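PDB 1Y9Q: transcriptional regulator, HTH_3 family from Vibrio cholerae, which probably binds DNA as a dimeric transcription factor, joining a helix-turn-helix domain to a cupin domain that holds zinc and D-methionine. Local coordinates for residues A[65-69]-A[104-108]; A[124-128]-A[177-181]; A[117-121]-A[158-164]; A[50-56]-A[84-90]; A[130-136]-A[147-151]. Residue numbers count along the deposited sequence, not the author numbering.

Contact 1. Residues A[65-69]-A[104-108]; sequences ASFSA and LEIFE. With MED (D-methionine), chain C.
This is a buried interdomain contact: the loop 65-69, which follows helix 53-63 of the helix-turn-helix region, meets strand 104-108 of the cupin beta-sandwich. The loop runs extended through Ala65 and Ser66 (phi/psi -121/163 and -85/165) and turns at Phe67 (-68/-37) into a 3-10 segment that includes Ser68 and Ala69. The strand is regular beta, with Glu105 and Phe107 directed at the loop; the closest CA atoms, Ser68 and Glu105, are 7.5 Å apart, so side chains bridge the gap. Glu105, extended at chi1 and chi2 (both t), delivers its carboxylate to the turn. OE1 of Glu105 accepts from Ser68 N at 2.6 Å and from Ser68 OG, in the m rotamer, at 2.5 Å, while Phe67 N makes a weak hydrogen bond to Glu105 OE2 at 3.5 Å. A buried carboxylate is thus paid for by amide and hydroxyl donors, and Tyr179 OH supplies a further hydrogen bond to OE2. Beside this polar knot the rings of Phe67 (chi1 t) and Phe107 (chi1 m) pack obliquely, centroids 5.8 Å apart and planes at 88°. Trp57 stacks on Phe67 and also touches Phe107, tying the interface to helix 53-63. Phe107 belongs to the D-methionine pocket: the ligand's CE methyl lies over one face of its ring, with Phe107 CD2 3.4 Å from MED CE.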
# COMPACT_ATOMS: atom_id res chain seq x y z
N ALA A 65 1.18 -18.88 -6.44
CA ALA A 65 2.43 -19.59 -6.24
C ALA A 65 3.10 -19.04 -4.99
O ALA A 65 2.75 -17.95 -4.52
CB ALA A 65 3.34 -19.40 -7.44
N SER A 66 4.05 -19.78 -4.45
CA SER A 66 4.76 -19.34 -3.26
C SER A 66 5.90 -18.43 -3.72
O SER A 66 6.24 -18.41 -4.89
CB SER A 66 5.35 -20.53 -2.53
OG SER A 66 6.30 -21.19 -3.36
N PHE A 67 6.48 -17.69 -2.78
CA PHE A 67 7.60 -16.80 -3.10
C PHE A 67 8.76 -17.74 -3.47
O PHE A 67 9.54 -17.46 -4.39
CB PHE A 67 7.95 -15.96 -1.87
CG PHE A 67 9.09 -14.99 -2.09
CD1 PHE A 67 8.88 -13.77 -2.73
CD2 PHE A 67 10.37 -15.29 -1.63
CE1 PHE A 67 9.93 -12.87 -2.91
CE2 PHE A 67 11.43 -14.40 -1.81
CZ PHE A 67 11.20 -13.19 -2.45
N SER A 68 8.85 -18.86 -2.76
CA SER A 68 9.90 -19.85 -2.99
C SER A 68 9.89 -20.40 -4.41
O SER A 68 10.93 -20.81 -4.93
CB SER A 68 9.75 -21.03 -2.02
OG SER A 68 9.87 -20.63 -0.67
N ALA A 69 8.72 -20.42 -5.04
CA ALA A 69 8.57 -20.94 -6.40
C ALA A 69 9.46 -20.23 -7.41
O ALA A 69 9.81 -20.80 -8.45
CB ALA A 69 7.11 -20.85 -6.83
N LEU A 104 3.76 -23.84 4.75
CA LEU A 104 4.61 -22.79 5.30
C LEU A 104 5.88 -22.41 4.54
O LEU A 104 6.57 -23.24 3.94
CB LEU A 104 5.03 -23.13 6.73
CG LEU A 104 3.97 -23.53 7.75
CD1 LEU A 104 4.63 -23.61 9.12
CD2 LEU A 104 2.82 -22.51 7.75
N GLU A 105 6.19 -21.12 4.64
CA GLU A 105 7.37 -20.51 4.05
C GLU A 105 7.86 -19.66 5.22
O GLU A 105 7.11 -18.84 5.74
CB GLU A 105 6.92 -19.63 2.90
CG GLU A 105 7.97 -19.31 1.91
CD GLU A 105 7.38 -18.79 0.62
OE1 GLU A 105 7.74 -19.32 -0.44
OE2 GLU A 105 6.55 -17.85 0.67
N ILE A 106 9.11 -19.84 5.65
CA ILE A 106 9.62 -19.08 6.79
C ILE A 106 10.88 -18.27 6.52
O ILE A 106 11.90 -18.80 6.05
CB ILE A 106 9.87 -20.02 7.99
CG1 ILE A 106 8.59 -20.78 8.31
CG2 ILE A 106 10.32 -19.22 9.20
CD1 ILE A 106 8.76 -21.84 9.38
N PHE A 107 10.81 -16.98 6.85
CA PHE A 107 11.93 -16.07 6.62
C PHE A 107 12.36 -15.32 7.87
O PHE A 107 11.59 -15.16 8.82
CB PHE A 107 11.54 -15.00 5.60
CG PHE A 107 10.90 -15.54 4.36
CD1 PHE A 107 11.68 -16.01 3.31
CD2 PHE A 107 9.52 -15.55 4.24
CE1 PHE A 107 11.08 -16.49 2.15
CE2 PHE A 107 8.91 -16.03 3.08
CZ PHE A 107 9.69 -16.50 2.03
N GLU A 108 13.60 -14.85 7.85
CA GLU A 108 14.14 -14.02 8.92
C GLU A 108 14.47 -12.75 8.15
O GLU A 108 15.34 -12.76 7.28
CB GLU A 108 15.40 -14.63 9.54
CG GLU A 108 15.90 -13.84 10.73
CD GLU A 108 16.89 -14.60 11.57
OE1 GLU A 108 16.52 -15.66 12.13
OE2 GLU A 108 18.05 -14.14 11.68
N MED C . 5.34 -11.32 3.29
CA MED C . 6.48 -10.63 2.61
C MED C . 6.04 -9.28 2.04
O MED C . 4.89 -8.85 2.15
CB MED C . 7.65 -10.48 3.61
CG MED C . 8.94 -9.83 3.17
SD MED C . 9.69 -10.99 1.98
CE MED C . 10.02 -12.39 2.95
OXT MED C . 6.86 -8.59 1.44

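Contact 2. Residues A[124-128]-A[177-181]; sequences LGVIE and VAYPR. With ZN (zinc ion), chain B; MED (D-methionine), chain C.
Two nearly linear backbone hydrogen bonds fix the register: Ile127 N to Ala178 O at 2.9 Å and Ala178 N to Ile127 O at 2.8 Å, both at 172°. They make Ile127-Ala178 an antiparallel hydrogen-bonded pair (CA-CA 5.1 Å), followed by the non-hydrogen-bonded pair Glu128-Val177 (4.7 Å), in the cupin sheet. Beyond the Ile127-Ala178 pair, on the Gly125 side, one water donates to Gly125 O (3.0 Å) and Ala178 O (2.8 Å). Gly125 adopts phi/psi 82/-4, and a CB there would collide with the Pro180 ring, whose CG lies 3.5 Å from Gly125 C. Val126 (chi1 t) packs CG1 on Val177 CG1 at 3.6 Å and CG2 on Tyr179 CD1 at 3.8 Å; the Tyr179 hydroxyl is hydrogen-bonded to Glu105 OE2. Glu128 (chi1 m, chi2 t) shares a sheet face with Val177, its CG 4.1 Å from Val177 CG2, and binds zinc through OE2 at 2.0 Å. Strand pairing therefore positions an anionic ligand for a metal that also takes D-methionine N and O and is completed by His122, His162 and Tyr164.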
# COMPACT_ATOMS: atom_id res chain seq x y z
N LEU A 124 -5.62 -14.91 -1.59
CA LEU A 124 -6.73 -15.10 -0.66
C LEU A 124 -6.43 -16.15 0.41
O LEU A 124 -5.98 -17.24 0.10
CB LEU A 124 -7.99 -15.51 -1.42
CG LEU A 124 -9.27 -15.75 -0.61
CD1 LEU A 124 -9.74 -14.44 0.01
CD2 LEU A 124 -10.34 -16.32 -1.51
N GLY A 125 -6.67 -15.79 1.66
CA GLY A 125 -6.45 -16.74 2.74
C GLY A 125 -5.02 -16.87 3.24
O GLY A 125 -4.78 -17.59 4.21
N VAL A 126 -4.07 -16.19 2.62
CA VAL A 126 -2.69 -16.29 3.09
C VAL A 126 -2.58 -15.55 4.42
O VAL A 126 -3.02 -14.41 4.54
CB VAL A 126 -1.69 -15.70 2.09
CG1 VAL A 126 -0.28 -15.74 2.67
CG2 VAL A 126 -1.73 -16.49 0.79
N ILE A 127 -1.99 -16.21 5.41
CA ILE A 127 -1.84 -15.65 6.75
C ILE A 127 -0.37 -15.45 7.13
O ILE A 127 0.48 -16.27 6.79
CB ILE A 127 -2.53 -16.59 7.78
CG1 ILE A 127 -4.05 -16.56 7.55
CG2 ILE A 127 -2.16 -16.20 9.21
CD1 ILE A 127 -4.81 -17.67 8.27
N GLU A 128 -0.07 -14.36 7.83
CA GLU A 128 1.31 -14.11 8.25
C GLU A 128 1.45 -14.01 9.75
O GLU A 128 0.55 -13.52 10.44
CB GLU A 128 1.85 -12.81 7.63
CG GLU A 128 2.23 -12.94 6.17
CD GLU A 128 2.92 -11.70 5.65
OE1 GLU A 128 3.83 -11.19 6.33
OE2 GLU A 128 2.55 -11.23 4.56
N VAL A 177 4.90 -17.28 6.58
CA VAL A 177 3.82 -17.04 5.61
C VAL A 177 3.12 -18.38 5.39
O VAL A 177 3.71 -19.33 4.86
CB VAL A 177 4.37 -16.51 4.27
CG1 VAL A 177 3.23 -16.27 3.30
CG2 VAL A 177 5.15 -15.23 4.51
N ALA A 178 1.86 -18.47 5.82
CA ALA A 178 1.09 -19.70 5.71
C ALA A 178 0.04 -19.61 4.61
O ALA A 178 -0.87 -18.77 4.65
CB ALA A 178 0.43 -20.02 7.04
N TYR A 179 0.18 -20.49 3.62
CA TYR A 179 -0.74 -20.53 2.49
C TYR A 179 -1.87 -21.53 2.70
O TYR A 179 -1.68 -22.58 3.30
CB TYR A 179 0.04 -20.92 1.23
CG TYR A 179 1.15 -19.97 0.86
CD1 TYR A 179 0.97 -19.02 -0.14
CD2 TYR A 179 2.39 -20.03 1.49
CE1 TYR A 179 1.99 -18.17 -0.52
CE2 TYR A 179 3.44 -19.17 1.12
CZ TYR A 179 3.22 -18.25 0.11
OH TYR A 179 4.24 -17.42 -0.30
N PRO A 180 -3.07 -21.21 2.20
CA PRO A 180 -4.23 -22.10 2.35
C PRO A 180 -3.92 -23.50 1.84
O PRO A 180 -3.28 -23.65 0.80
CB PRO A 180 -5.31 -21.41 1.51
CG PRO A 180 -4.95 -19.97 1.62
CD PRO A 180 -3.45 -19.98 1.47
N ARG A 181 -4.35 -24.52 2.57
CA ARG A 181 -4.11 -25.90 2.16
C ARG A 181 -5.37 -26.54 1.61
O ARG A 181 -5.45 -26.83 0.42
CB ARG A 181 -3.58 -26.73 3.33
CG ARG A 181 -2.06 -26.69 3.48
CD ARG A 181 -1.57 -27.69 4.52
NE ARG A 181 -1.96 -27.33 5.88
CZ ARG A 181 -1.69 -28.07 6.95
NH1 ARG A 181 -1.03 -29.21 6.83
NH2 ARG A 181 -2.07 -27.66 8.16
ZN ZN B . 3.57 -9.97 3.30
N MED C . 5.34 -11.32 3.29
CA MED C . 6.48 -10.63 2.61
C MED C . 6.04 -9.28 2.04
O MED C . 4.89 -8.85 2.15
CB MED C . 7.65 -10.48 3.61
CG MED C . 8.94 -9.83 3.17
SD MED C . 9.69 -10.99 1.98
CE MED C . 10.02 -12.39 2.95
OXT MED C . 6.86 -8.59 1.44
O HOH W 1 -3.34 -19.88 5.51

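Contact 3. Residues A[117-121]-A[158-164]; sequences QMSSP and SDQPHGY. With ZN (zinc ion), chain B; MED (D-methionine), chain C.
The His162 ring lies under Ser119, whose CB sits 3.6 Å from the ring centroid and 20° off its normal, a CH-pi contact within an antiparallel strand pair of the cupin fold. Strands 117-119 and 162-164 run at 161°, axes 4.5 Å apart. Gln117-Tyr164 and Ser119-His162 are hydrogen-bonded pairs: Gln117 N to Tyr164 O is 2.6 Å, Tyr164 N to Gln117 O 2.7 Å, Ser119 N to His162 O 2.7 Å, and His162 N to Ser119 O a weak 3.3 Å. Between them Met118 (selenomethionine) faces Gly163 at a CA-CA distance of only 4.0 Å; a CB on Gly163 would strike Met118 SE and Gln117 O. Met118 also packs on Met118 of the second subunit. Beyond the strands, Pro121 CG rests 3.9 Å from Pro161 CD. His162 (chi1 p) donates from ND1 to Gln160 O at 2.9 Å, orienting the ring so that NE2 binds zinc at 2.2 Å; Tyr164 OH binds it at 2.2 Å, with His122 and Glu128 completing the protein ligands. Ser119 OG donates to MED O at 2.7 Å. Since MED O itself lies 2.1 Å from zinc, this strand pair both coordinates the metal and anchors the carboxylate of the chelating D-methionine.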
# COMPACT_ATOMS: atom_id res chain seq x y z
N GLN A 117 8.37 -1.03 4.29
CA GLN A 117 8.01 -1.92 3.20
C GLN A 117 6.50 -2.12 3.09
O GLN A 117 5.90 -2.77 3.95
CB GLN A 117 8.69 -3.27 3.42
CG GLN A 117 8.50 -4.31 2.33
CD GLN A 117 9.21 -3.95 1.05
OE1 GLN A 117 10.21 -3.23 1.06
NE2 GLN A 117 8.70 -4.45 -0.06
N MSE A 118 5.87 -1.55 2.07
CA MSE A 118 4.44 -1.74 1.87
C MSE A 118 4.25 -2.88 0.88
O MSE A 118 5.03 -3.03 -0.06
CB MSE A 118 3.77 -0.48 1.33
CG MSE A 118 3.87 0.72 2.26
SE MSE A 118 3.30 0.31 4.06
CE MSE A 118 1.43 0.01 3.67
N SER A 119 3.22 -3.69 1.09
CA SER A 119 2.95 -4.84 0.22
C SER A 119 1.53 -4.85 -0.32
O SER A 119 0.62 -4.31 0.30
CB SER A 119 3.15 -6.15 0.99
OG SER A 119 4.48 -6.28 1.45
N SER A 120 1.37 -5.47 -1.49
CA SER A 120 0.05 -5.61 -2.10
C SER A 120 -0.55 -6.83 -1.41
O SER A 120 0.17 -7.60 -0.78
CB SER A 120 0.17 -5.89 -3.60
OG SER A 120 0.75 -4.80 -4.30
N PRO A 121 -1.87 -7.03 -1.52
CA PRO A 121 -2.44 -8.20 -0.87
C PRO A 121 -1.80 -9.49 -1.39
O PRO A 121 -1.48 -9.58 -2.57
CB PRO A 121 -3.92 -8.12 -1.26
CG PRO A 121 -4.15 -6.64 -1.43
CD PRO A 121 -2.91 -6.23 -2.18
N SER A 158 -3.02 -11.64 5.50
CA SER A 158 -2.22 -10.86 4.57
C SER A 158 -2.82 -10.63 3.19
O SER A 158 -2.18 -10.01 2.33
CB SER A 158 -0.83 -11.50 4.40
OG SER A 158 -0.92 -12.76 3.75
N ASP A 159 -4.03 -11.12 2.97
CA ASP A 159 -4.69 -10.91 1.68
C ASP A 159 -5.37 -9.54 1.70
O ASP A 159 -6.55 -9.39 1.37
CB ASP A 159 -5.69 -12.04 1.38
CG ASP A 159 -6.75 -12.20 2.46
OD1 ASP A 159 -6.63 -11.60 3.55
OD2 ASP A 159 -7.71 -12.96 2.22
N GLN A 160 -4.60 -8.55 2.13
CA GLN A 160 -5.05 -7.16 2.21
C GLN A 160 -3.80 -6.30 2.18
O GLN A 160 -2.69 -6.80 2.40
CB GLN A 160 -5.78 -6.91 3.54
CG GLN A 160 -4.89 -7.06 4.77
CD GLN A 160 -5.59 -6.65 6.05
OE1 GLN A 160 -6.07 -5.52 6.16
NE2 GLN A 160 -5.66 -7.56 7.02
N PRO A 161 -3.95 -5.00 1.89
CA PRO A 161 -2.76 -4.15 1.86
C PRO A 161 -2.13 -4.23 3.24
O PRO A 161 -2.82 -4.13 4.26
CB PRO A 161 -3.34 -2.76 1.57
CG PRO A 161 -4.54 -3.07 0.73
CD PRO A 161 -5.15 -4.24 1.47
N HIS A 162 -0.82 -4.45 3.28
CA HIS A 162 -0.12 -4.52 4.55
C HIS A 162 1.28 -3.98 4.39
O HIS A 162 1.67 -3.54 3.31
CB HIS A 162 -0.08 -5.97 5.09
CG HIS A 162 0.61 -6.96 4.21
ND1 HIS A 162 0.07 -7.41 3.02
CD2 HIS A 162 1.79 -7.62 4.36
CE1 HIS A 162 0.88 -8.31 2.49
NE2 HIS A 162 1.93 -8.46 3.28
N GLY A 163 2.05 -3.98 5.48
CA GLY A 163 3.40 -3.46 5.38
C GLY A 163 4.21 -3.67 6.65
O GLY A 163 3.67 -4.08 7.67
N TYR A 164 5.50 -3.39 6.56
CA TYR A 164 6.41 -3.55 7.68
C TYR A 164 7.33 -2.34 7.72
O TYR A 164 7.74 -1.84 6.68
CB TYR A 164 7.27 -4.80 7.50
CG TYR A 164 6.53 -5.95 6.87
CD1 TYR A 164 6.30 -5.98 5.49
CD2 TYR A 164 6.05 -7.00 7.64
CE1 TYR A 164 5.60 -7.03 4.91
CE2 TYR A 164 5.35 -8.05 7.07
CZ TYR A 164 5.13 -8.06 5.70
OH TYR A 164 4.43 -9.09 5.14
ZN ZN B . 3.57 -9.97 3.30
N MED C . 5.34 -11.32 3.29
CA MED C . 6.48 -10.63 2.61
C MED C . 6.04 -9.28 2.04
O MED C . 4.89 -8.85 2.15
CB MED C . 7.65 -10.48 3.61
CG MED C . 8.94 -9.83 3.17
SD MED C . 9.69 -10.99 1.98
CE MED C . 10.02 -12.39 2.95
OXT MED C . 6.86 -8.59 1.44

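Contact 4. Residues A[50-56]-A[84-90]; sequences SPTIATL and FPDDLNM
Residues 50-52 run extended into helix 53-63, with Thr52 (phi/psi -86/167) at the N-cap position, while 84-90 makes two successive type I beta turns, Phe84-Asp87 and Asp87-Met90, closed by Asp87 N to Phe84 O (3.0 Å) and Met90 N to Asp87 O (3.2 Å). This linker before strand 90-99 meets a helix of the helix-turn-helix region, with Thr52 and Asp86 CA atoms 5.5 Å apart. Asp87 (chi1 m) reaches the helix start: its OD1 accepts from Ile53 N at 3.0 Å, while a water joins Asp87 OD2 (2.8 Å) to Ala54 N (3.1 Å). A second water links Asp87 OD1 and Asp86 N, both at 2.7 Å, to Pro51 O at 3.3 Å. Ser50 OG donates to Asp86 OD1 at 2.7 Å. Below this polar layer Ile53, a D-methionine pocket residue, touches selenomethionine Met90 (CD1 to SE 4.1 Å). The Phe84 ring has Leu56 CD2 at its edge, 4.0 Å from Phe84 CE2, and over its face Ile53 CG1, 4.1 Å from the ring centroid.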
# COMPACT_ATOMS: atom_id res chain seq x y z
N SER A 50 14.65 -5.16 -13.22
CA SER A 50 14.86 -5.86 -11.96
C SER A 50 13.66 -5.65 -11.05
O SER A 50 13.44 -4.55 -10.54
CB SER A 50 16.13 -5.33 -11.29
OG SER A 50 16.10 -3.91 -11.21
N PRO A 51 12.86 -6.70 -10.83
CA PRO A 51 11.69 -6.57 -9.97
C PRO A 51 12.02 -6.41 -8.49
O PRO A 51 13.03 -6.91 -8.01
CB PRO A 51 10.91 -7.85 -10.26
CG PRO A 51 12.01 -8.84 -10.53
CD PRO A 51 12.94 -8.05 -11.42
N THR A 52 11.16 -5.69 -7.79
CA THR A 52 11.35 -5.48 -6.36
C THR A 52 10.73 -6.68 -5.66
O THR A 52 10.00 -7.46 -6.27
CB THR A 52 10.63 -4.22 -5.89
OG1 THR A 52 9.23 -4.34 -6.18
CG2 THR A 52 11.18 -2.99 -6.60
N ILE A 53 11.03 -6.82 -4.37
CA ILE A 53 10.48 -7.91 -3.59
C ILE A 53 8.96 -7.77 -3.59
O ILE A 53 8.23 -8.77 -3.66
CB ILE A 53 10.99 -7.86 -2.14
CG1 ILE A 53 12.50 -8.17 -2.12
CG2 ILE A 53 10.21 -8.85 -1.27
CD1 ILE A 53 13.13 -8.15 -0.73
N ALA A 54 8.48 -6.54 -3.54
CA ALA A 54 7.04 -6.30 -3.53
C ALA A 54 6.37 -6.75 -4.83
O ALA A 54 5.26 -7.28 -4.82
CB ALA A 54 6.74 -4.83 -3.26
N THR A 55 7.05 -6.53 -5.95
CA THR A 55 6.50 -6.92 -7.24
C THR A 55 6.48 -8.45 -7.34
O THR A 55 5.52 -9.03 -7.86
CB THR A 55 7.32 -6.32 -8.40
OG1 THR A 55 7.19 -4.89 -8.38
CG2 THR A 55 6.82 -6.84 -9.74
N LEU A 56 7.53 -9.09 -6.84
CA LEU A 56 7.62 -10.55 -6.85
C LEU A 56 6.42 -11.15 -6.11
O LEU A 56 5.81 -12.10 -6.59
CB LEU A 56 8.90 -11.02 -6.17
CG LEU A 56 10.15 -11.23 -7.04
CD1 LEU A 56 10.49 -9.95 -7.75
CD2 LEU A 56 11.30 -11.69 -6.16
N PHE A 84 18.48 -8.55 -2.22
CA PHE A 84 17.87 -8.34 -3.53
C PHE A 84 18.31 -6.96 -4.03
O PHE A 84 18.25 -5.98 -3.29
CB PHE A 84 16.34 -8.41 -3.42
CG PHE A 84 15.81 -9.80 -3.12
CD1 PHE A 84 16.23 -10.48 -1.98
CD2 PHE A 84 14.91 -10.41 -3.98
CE1 PHE A 84 15.76 -11.77 -1.70
CE2 PHE A 84 14.43 -11.70 -3.71
CZ PHE A 84 14.86 -12.38 -2.57
N PRO A 85 18.76 -6.88 -5.29
CA PRO A 85 19.23 -5.63 -5.91
C PRO A 85 18.43 -4.35 -5.71
O PRO A 85 19.01 -3.28 -5.52
CB PRO A 85 19.38 -6.01 -7.38
CG PRO A 85 18.39 -7.11 -7.56
CD PRO A 85 18.60 -7.93 -6.31
N ASP A 86 17.10 -4.44 -5.75
CA ASP A 86 16.27 -3.25 -5.59
C ASP A 86 15.70 -3.08 -4.18
O ASP A 86 14.76 -2.31 -3.98
CB ASP A 86 15.13 -3.26 -6.60
CG ASP A 86 15.62 -3.13 -8.03
OD1 ASP A 86 16.39 -4.01 -8.48
OD2 ASP A 86 15.23 -2.16 -8.71
N ASP A 87 16.26 -3.79 -3.21
CA ASP A 87 15.80 -3.69 -1.84
C ASP A 87 16.99 -3.79 -0.88
O ASP A 87 17.08 -4.71 -0.06
CB ASP A 87 14.77 -4.81 -1.55
CG ASP A 87 13.58 -4.77 -2.51
OD1 ASP A 87 13.62 -5.46 -3.55
OD2 ASP A 87 12.62 -4.02 -2.23
N LEU A 88 17.89 -2.83 -0.98
CA LEU A 88 19.10 -2.81 -0.15
C LEU A 88 18.88 -2.62 1.35
O LEU A 88 19.71 -3.05 2.16
CB LEU A 88 20.06 -1.73 -0.68
CG LEU A 88 20.44 -1.86 -2.16
CD1 LEU A 88 21.32 -0.69 -2.57
CD2 LEU A 88 21.16 -3.19 -2.41
N ASN A 89 17.79 -1.97 1.75
CA ASN A 89 17.53 -1.78 3.17
C ASN A 89 16.68 -2.89 3.76
O ASN A 89 16.08 -2.74 4.82
CB ASN A 89 16.85 -0.43 3.43
CG ASN A 89 17.81 0.74 3.27
OD1 ASN A 89 18.97 0.65 3.66
ND2 ASN A 89 17.32 1.83 2.70
N MSE A 90 16.64 -4.02 3.06
CA MSE A 90 15.88 -5.16 3.52
C MSE A 90 16.60 -6.42 3.07
O MSE A 90 16.88 -6.59 1.88
CB MSE A 90 14.46 -5.13 2.93
CG MSE A 90 13.60 -6.31 3.32
SE MSE A 90 11.80 -6.16 2.62
CE MSE A 90 10.83 -6.15 4.28
O HOH W 2 15.13 -6.34 -5.56
O HOH W 3 9.84 -4.03 -2.43

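Contact 5. Residues A[130-136]-A[147-151]; sequences IHVLEGI and ELQQG
Side chains do much of the joining where segment 130-136, with a classic beta bulge at Leu133 and Glu134, both facing Val172, meets segment 147-151 at one end of the cupin beta-sandwich. The inner part is apolar. Val132 (chi1 t) points at segment 147-151 and sets CG2 3.6 Å from Leu148 CB; Leu148 (chi1 m, chi2 t) extends so that its CD1 lies 4.0 Å from Ile130 CG2. Ile130 (m, m) carries its tip away from segment 147-151, and it also packs on Phe156 and Phe173. Farther out, Gln150 is extended through chi1 and chi2 (both t), which lets NE2 donate to Leu133 O at 2.8 Å and 169°. The neighbouring backbone hydrogen bond, Gly151 N to Val132 O at 2.8 Å, completes a two-point attachment beside the bulge, with Val132 and Gln150 CA atoms 5.0 Å apart. Gly151 can take phi/psi 88/-20, where a CB would jam against the preceding carbonyl. Gly135, also at positive phi (78/-164), carries the chain on to Ile136 (chi1 m, chi2 t), whose CG2 lies 3.8 Å from Glu147 OE2 and whose CA is 3.6 Å from Leu148 O in a CA-H...O contact. Near Gly135 one water bridges the segments, donating to Gly135 O at 2.8 Å and accepting from Gln150 N at 2.9 Å.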
# COMPACT_ATOMS: atom_id res chain seq x y z
N ILE A 130 4.34 -12.78 12.75
CA ILE A 130 5.50 -11.91 12.94
C ILE A 130 6.02 -12.06 14.36
O ILE A 130 5.24 -12.06 15.32
CB ILE A 130 5.13 -10.42 12.73
CG1 ILE A 130 4.56 -10.18 11.33
CG2 ILE A 130 6.35 -9.54 12.96
CD1 ILE A 130 5.56 -10.31 10.21
N HIS A 131 7.34 -12.19 14.51
CA HIS A 131 7.97 -12.29 15.82
C HIS A 131 9.22 -11.43 15.75
O HIS A 131 10.14 -11.71 14.99
CB HIS A 131 8.35 -13.75 16.13
CG HIS A 131 8.78 -13.96 17.55
ND1 HIS A 131 9.43 -15.11 17.96
CD2 HIS A 131 8.67 -13.18 18.65
CE1 HIS A 131 9.70 -15.01 19.25
NE2 HIS A 131 9.25 -13.85 19.69
N VAL A 132 9.24 -10.35 16.54
CA VAL A 132 10.37 -9.43 16.54
C VAL A 132 11.57 -9.99 17.30
O VAL A 132 11.49 -10.26 18.50
CB VAL A 132 9.97 -8.07 17.15
CG1 VAL A 132 11.11 -7.08 16.98
CG2 VAL A 132 8.72 -7.54 16.46
N LEU A 133 12.68 -10.15 16.59
CA LEU A 133 13.89 -10.68 17.21
C LEU A 133 14.77 -9.56 17.77
O LEU A 133 15.44 -9.74 18.79
CB LEU A 133 14.69 -11.48 16.18
CG LEU A 133 13.96 -12.65 15.50
CD1 LEU A 133 14.88 -13.32 14.50
CD2 LEU A 133 13.51 -13.64 16.56
N GLU A 134 14.74 -8.40 17.11
CA GLU A 134 15.55 -7.27 17.54
C GLU A 134 14.96 -5.94 17.12
O GLU A 134 14.39 -5.81 16.04
CB GLU A 134 16.96 -7.39 16.95
CG GLU A 134 17.94 -6.33 17.46
CD GLU A 134 19.15 -6.19 16.56
OE1 GLU A 134 19.73 -7.22 16.16
OE2 GLU A 134 19.52 -5.03 16.24
N GLY A 135 15.10 -4.94 17.99
CA GLY A 135 14.60 -3.61 17.70
C GLY A 135 13.11 -3.39 17.87
O GLY A 135 12.41 -4.18 18.51
N ILE A 136 12.64 -2.30 17.29
CA ILE A 136 11.24 -1.91 17.34
C ILE A 136 10.77 -1.76 15.90
O ILE A 136 11.47 -1.17 15.07
CB ILE A 136 11.07 -0.57 18.09
CG1 ILE A 136 11.48 -0.72 19.55
CG2 ILE A 136 9.62 -0.09 17.99
CD1 ILE A 136 11.45 0.58 20.33
N GLU A 147 2.55 -1.37 16.56
CA GLU A 147 3.95 -1.31 16.99
C GLU A 147 4.32 -2.55 17.80
O GLU A 147 3.57 -2.98 18.68
CB GLU A 147 4.20 -0.04 17.81
CG GLU A 147 5.52 0.65 17.48
CD GLU A 147 5.68 2.01 18.14
OE1 GLU A 147 4.65 2.66 18.47
OE2 GLU A 147 6.84 2.45 18.32
N LEU A 148 5.48 -3.11 17.49
CA LEU A 148 5.96 -4.31 18.16
C LEU A 148 7.41 -4.17 18.60
O LEU A 148 8.27 -3.82 17.80
CB LEU A 148 5.86 -5.51 17.21
CG LEU A 148 4.49 -5.82 16.59
CD1 LEU A 148 4.67 -6.89 15.51
CD2 LEU A 148 3.54 -6.28 17.67
N GLN A 149 7.66 -4.45 19.87
CA GLN A 149 9.01 -4.37 20.41
C GLN A 149 9.62 -5.77 20.39
O GLN A 149 8.93 -6.75 20.07
CB GLN A 149 8.98 -3.86 21.85
CG GLN A 149 8.32 -2.51 22.01
CD GLN A 149 8.25 -2.09 23.46
OE1 GLN A 149 9.27 -2.00 24.14
NE2 GLN A 149 7.04 -1.84 23.95
N GLN A 150 10.90 -5.87 20.75
CA GLN A 150 11.59 -7.15 20.77
C GLN A 150 10.79 -8.18 21.57
O GLN A 150 10.32 -7.90 22.67
CB GLN A 150 12.99 -7.00 21.39
CG GLN A 150 13.74 -8.32 21.50
CD GLN A 150 15.16 -8.18 22.02
OE1 GLN A 150 15.38 -7.58 23.08
NE2 GLN A 150 16.12 -8.73 21.30
N GLY A 151 10.63 -9.36 20.99
CA GLY A 151 9.90 -10.42 21.67
C GLY A 151 8.40 -10.41 21.42
O GLY A 151 7.74 -11.43 21.61
O HOH W 4 12.92 -3.78 21.20

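Contacts 1 and 4 are buried and join helix-turn-helix elements to what follows: they meet where Phe67 packs on Leu56 and Phe84, and in each a carboxylate accepts from backbone N-H, two in contact 1 (one weakly) and one in contact 4. Contacts 2 and 3 are partly buried, use backbone strand pairing, and converge on zinc from the two sheets of the cupin sandwich. Contact 2 shares strand 127-134 with contact 5 and touches contact 1 through Glu105 and Tyr179. Contact 5, about 19 Å from the chain centre, is the most peripheral, combining apolar packing with one backbone and one glutamine hydrogen bond and a bridging water; yet its Ile130 reaches Tyr164 of contact 3. D-methionine touches contacts 1 to 4.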